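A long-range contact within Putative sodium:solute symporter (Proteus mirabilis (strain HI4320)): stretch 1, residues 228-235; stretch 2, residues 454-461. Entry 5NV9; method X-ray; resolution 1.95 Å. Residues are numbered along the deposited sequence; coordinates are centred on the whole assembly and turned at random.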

# COMPACT_ATOMS: atom_id res chain seq x y z
N ARG A 228 -8.85 -25.93 4.39
CA ARG A 228 -8.01 -26.97 4.93
C ARG A 228 -6.82 -26.28 5.51
O ARG A 228 -6.43 -25.26 5.01
CB ARG A 228 -7.57 -27.96 3.85
CG ARG A 228 -6.77 -27.36 2.71
CD ARG A 228 -6.37 -28.41 1.68
NE ARG A 228 -5.92 -27.69 0.49
CZ ARG A 228 -4.65 -27.46 0.11
NH1 ARG A 228 -3.62 -27.95 0.76
NH2 ARG A 228 -4.41 -26.72 -0.96
N TRP A 229 -6.27 -26.82 6.59
CA TRP A 229 -5.02 -26.30 7.12
C TRP A 229 -3.84 -26.64 6.17
O TRP A 229 -3.80 -27.73 5.56
CB TRP A 229 -4.71 -26.88 8.54
CG TRP A 229 -3.59 -26.12 9.10
CD1 TRP A 229 -2.28 -26.54 9.24
CD2 TRP A 229 -3.61 -24.74 9.47
NE1 TRP A 229 -1.49 -25.48 9.71
CE2 TRP A 229 -2.29 -24.37 9.86
CE3 TRP A 229 -4.61 -23.77 9.51
CZ2 TRP A 229 -1.97 -23.10 10.30
CZ3 TRP A 229 -4.28 -22.50 9.92
CH2 TRP A 229 -2.97 -22.18 10.32
N SER A 230 -2.86 -25.76 6.10
CA SER A 230 -1.61 -26.06 5.42
C SER A 230 -0.51 -25.23 6.04
O SER A 230 -0.76 -24.21 6.65
CB SER A 230 -1.76 -25.82 3.92
OG SER A 230 -0.60 -26.19 3.19
N TRP A 231 0.72 -25.74 5.95
CA TRP A 231 1.90 -24.98 6.30
C TRP A 231 2.53 -24.40 5.04
O TRP A 231 3.32 -23.47 5.12
CB TRP A 231 2.90 -25.87 7.10
CG TRP A 231 2.40 -26.29 8.47
CD1 TRP A 231 2.03 -27.56 8.84
CD2 TRP A 231 2.18 -25.46 9.64
NE1 TRP A 231 1.60 -27.57 10.14
CE2 TRP A 231 1.69 -26.31 10.67
CE3 TRP A 231 2.35 -24.10 9.91
CZ2 TRP A 231 1.37 -25.85 11.96
CZ3 TRP A 231 2.04 -23.63 11.21
CH2 TRP A 231 1.54 -24.51 12.20
N THR A 232 2.15 -24.91 3.86
CA THR A 232 2.84 -24.51 2.64
C THR A 232 1.96 -23.77 1.61
O THR A 232 2.46 -22.99 0.82
CB THR A 232 3.53 -25.73 1.98
OG1 THR A 232 2.53 -26.68 1.62
CG2 THR A 232 4.52 -26.41 2.96
N ASP A 233 0.67 -24.07 1.59
CA ASP A 233 -0.25 -23.61 0.56
C ASP A 233 -1.09 -22.49 1.12
O ASP A 233 -1.32 -22.44 2.33
CB ASP A 233 -1.26 -24.72 0.13
CG ASP A 233 -0.57 -25.99 -0.47
OD1 ASP A 233 0.55 -25.90 -1.02
OD2 ASP A 233 -1.18 -27.09 -0.37
N SER A 234 -1.61 -21.67 0.21
CA SER A 234 -2.36 -20.49 0.49
C SER A 234 -3.83 -20.80 0.53
O SER A 234 -4.62 -20.25 -0.22
CB SER A 234 -2.08 -19.40 -0.58
OG SER A 234 -0.72 -18.95 -0.46
N THR A 235 -4.19 -21.63 1.47
CA THR A 235 -5.58 -22.02 1.71
C THR A 235 -6.32 -20.90 2.46
O THR A 235 -5.73 -19.89 2.86
CB THR A 235 -5.55 -23.31 2.52
OG1 THR A 235 -4.97 -23.01 3.78
CG2 THR A 235 -4.67 -24.40 1.78
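Stretch 2 (454-461) SDLNFFFY

How does stretch 2 approach a segment that has no regular helix or strand? It comes in as a loop, with L456 and N457 in extended conformations, and then turns into a helix that includes Y461 and runs on beyond the stretch. Stretch 1 runs out to a bend at W231 and T232 and returns, bringing R228 CA within 6.4 Å of T235 CA; stretch 2 meets it chiefly at that bend. The two backbones come nearest where the CA atoms of T232 and N457 lie 4.4 Å apart. N457 precedes the turn into the helix, and its OD1 accepts a capping bond from F459 N at 2.9 Å, while ND2 of the same side chain faces stretch 1.

What does the first part of stretch 1 meet? R228 makes no contact with stretch 2; its NH1 forms a salt bridge with D233 OD2 at 2.8 Å, tying the start of the segment to its later part. W229 leaves its CB sideways, but the far end of its ring comes nearer, and W229 CZ2 reaches F460 CZ at 3.6 Å. The two rings are inclined at 54°. S230 adds its carbonyl, with S230 O 3.6 Å from F460 CZ; this oxygen is buried without a hydrogen-bond partner.

Why is W231 so closely engaged? Its backbone and its indole both take part. W231 O accepts a nearly straight hydrogen bond from N457 N at 2.8 Å (164°), and L456 CA adds a CA-H...O contact to the same W231 O at 3.4 Å. The indole meets apolar groups: W231 CE3 lies 3.8 Å from L456 CD2 and also 3.8 Å from F460 CZ. F460, whose CB points toward stretch 1, thus touches both tryptophans, W231 over a face of its ring and W229 at the edge.

How does the contact continue beyond W231? T232 directs its CB away overall, yet T232 CG2 still packs 3.5 Å from D455 O, while T232 O accepts from N457 ND2 at 2.9 Å (167°). D233 also points away. At S234 the asparagine amide finds a second acceptor, N457 ND2 donating to S234 OG at 2.9 Å, with a more bent angle of 144°. S234 OG also lies 3.8 Å from F459 CE2, at the edge of that ring. T235, at the N-cap position before a helix, makes no contact with stretch 2.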

# COMPACT_ATOMS: atom_id res chain seq x y z
N SER A 454 12.93 -22.82 5.86
CA SER A 454 11.73 -23.66 5.86
C SER A 454 10.94 -23.47 4.58
O SER A 454 11.22 -22.57 3.78
CB SER A 454 10.84 -23.34 7.06
OG SER A 454 10.00 -22.23 6.80
N ASP A 455 9.92 -24.30 4.44
CA ASP A 455 9.00 -24.19 3.33
C ASP A 455 7.67 -23.55 3.70
O ASP A 455 6.70 -23.64 2.93
CB ASP A 455 8.78 -25.57 2.75
CG ASP A 455 9.99 -26.06 2.04
OD1 ASP A 455 10.65 -25.25 1.32
OD2 ASP A 455 10.31 -27.25 2.23
N LEU A 456 7.63 -22.90 4.85
CA LEU A 456 6.43 -22.23 5.29
C LEU A 456 5.96 -21.26 4.22
O LEU A 456 6.75 -20.57 3.62
CB LEU A 456 6.68 -21.43 6.55
CG LEU A 456 6.82 -22.26 7.80
CD1 LEU A 456 7.34 -21.29 8.84
CD2 LEU A 456 5.47 -22.86 8.17
N ASN A 457 4.66 -21.23 4.03
CA ASN A 457 4.00 -20.29 3.17
C ASN A 457 4.33 -18.84 3.59
O ASN A 457 4.50 -18.53 4.76
CB ASN A 457 2.47 -20.59 3.20
CG ASN A 457 1.70 -19.72 2.20
OD1 ASN A 457 1.41 -18.55 2.48
ND2 ASN A 457 1.48 -20.25 1.01
N PHE A 458 4.45 -17.94 2.63
CA PHE A 458 4.79 -16.52 2.94
C PHE A 458 3.80 -15.83 3.87
O PHE A 458 4.16 -14.89 4.56
CB PHE A 458 4.96 -15.70 1.64
CG PHE A 458 3.67 -15.47 0.91
CD1 PHE A 458 3.21 -16.41 -0.02
CD2 PHE A 458 2.93 -14.34 1.14
CE1 PHE A 458 2.02 -16.23 -0.70
CE2 PHE A 458 1.74 -14.14 0.45
CZ PHE A 458 1.27 -15.09 -0.45
N PHE A 459 2.55 -16.28 3.88
CA PHE A 459 1.56 -15.72 4.80
C PHE A 459 1.92 -15.87 6.28
O PHE A 459 1.40 -15.12 7.11
CB PHE A 459 0.14 -16.26 4.57
CG PHE A 459 -0.59 -15.59 3.43
CD1 PHE A 459 -0.89 -14.24 3.47
CD2 PHE A 459 -0.94 -16.33 2.29
CE1 PHE A 459 -1.59 -13.62 2.42
CE2 PHE A 459 -1.65 -15.74 1.25
CZ PHE A 459 -1.96 -14.37 1.31
N PHE A 460 2.80 -16.80 6.59
CA PHE A 460 3.22 -17.01 7.96
C PHE A 460 4.29 -16.04 8.46
O PHE A 460 4.50 -15.96 9.65
CB PHE A 460 3.69 -18.43 8.12
CG PHE A 460 2.55 -19.42 8.18
CD1 PHE A 460 1.61 -19.32 9.15
CD2 PHE A 460 2.42 -20.43 7.21
CE1 PHE A 460 0.52 -20.22 9.20
CE2 PHE A 460 1.39 -21.33 7.29
CZ PHE A 460 0.42 -21.23 8.28
N TYR A 461 5.01 -15.37 7.55
CA TYR A 461 6.12 -14.53 7.92
C TYR A 461 5.67 -13.40 8.85
O TYR A 461 6.35 -13.14 9.85
CB TYR A 461 6.86 -13.94 6.73
CG TYR A 461 7.43 -14.91 5.71
CD1 TYR A 461 7.63 -16.24 6.00
CD2 TYR A 461 7.78 -14.48 4.45
CE1 TYR A 461 8.15 -17.11 5.06
CE2 TYR A 461 8.26 -15.35 3.50
CZ TYR A 461 8.44 -16.66 3.83
OH TYR A 461 8.91 -17.52 2.93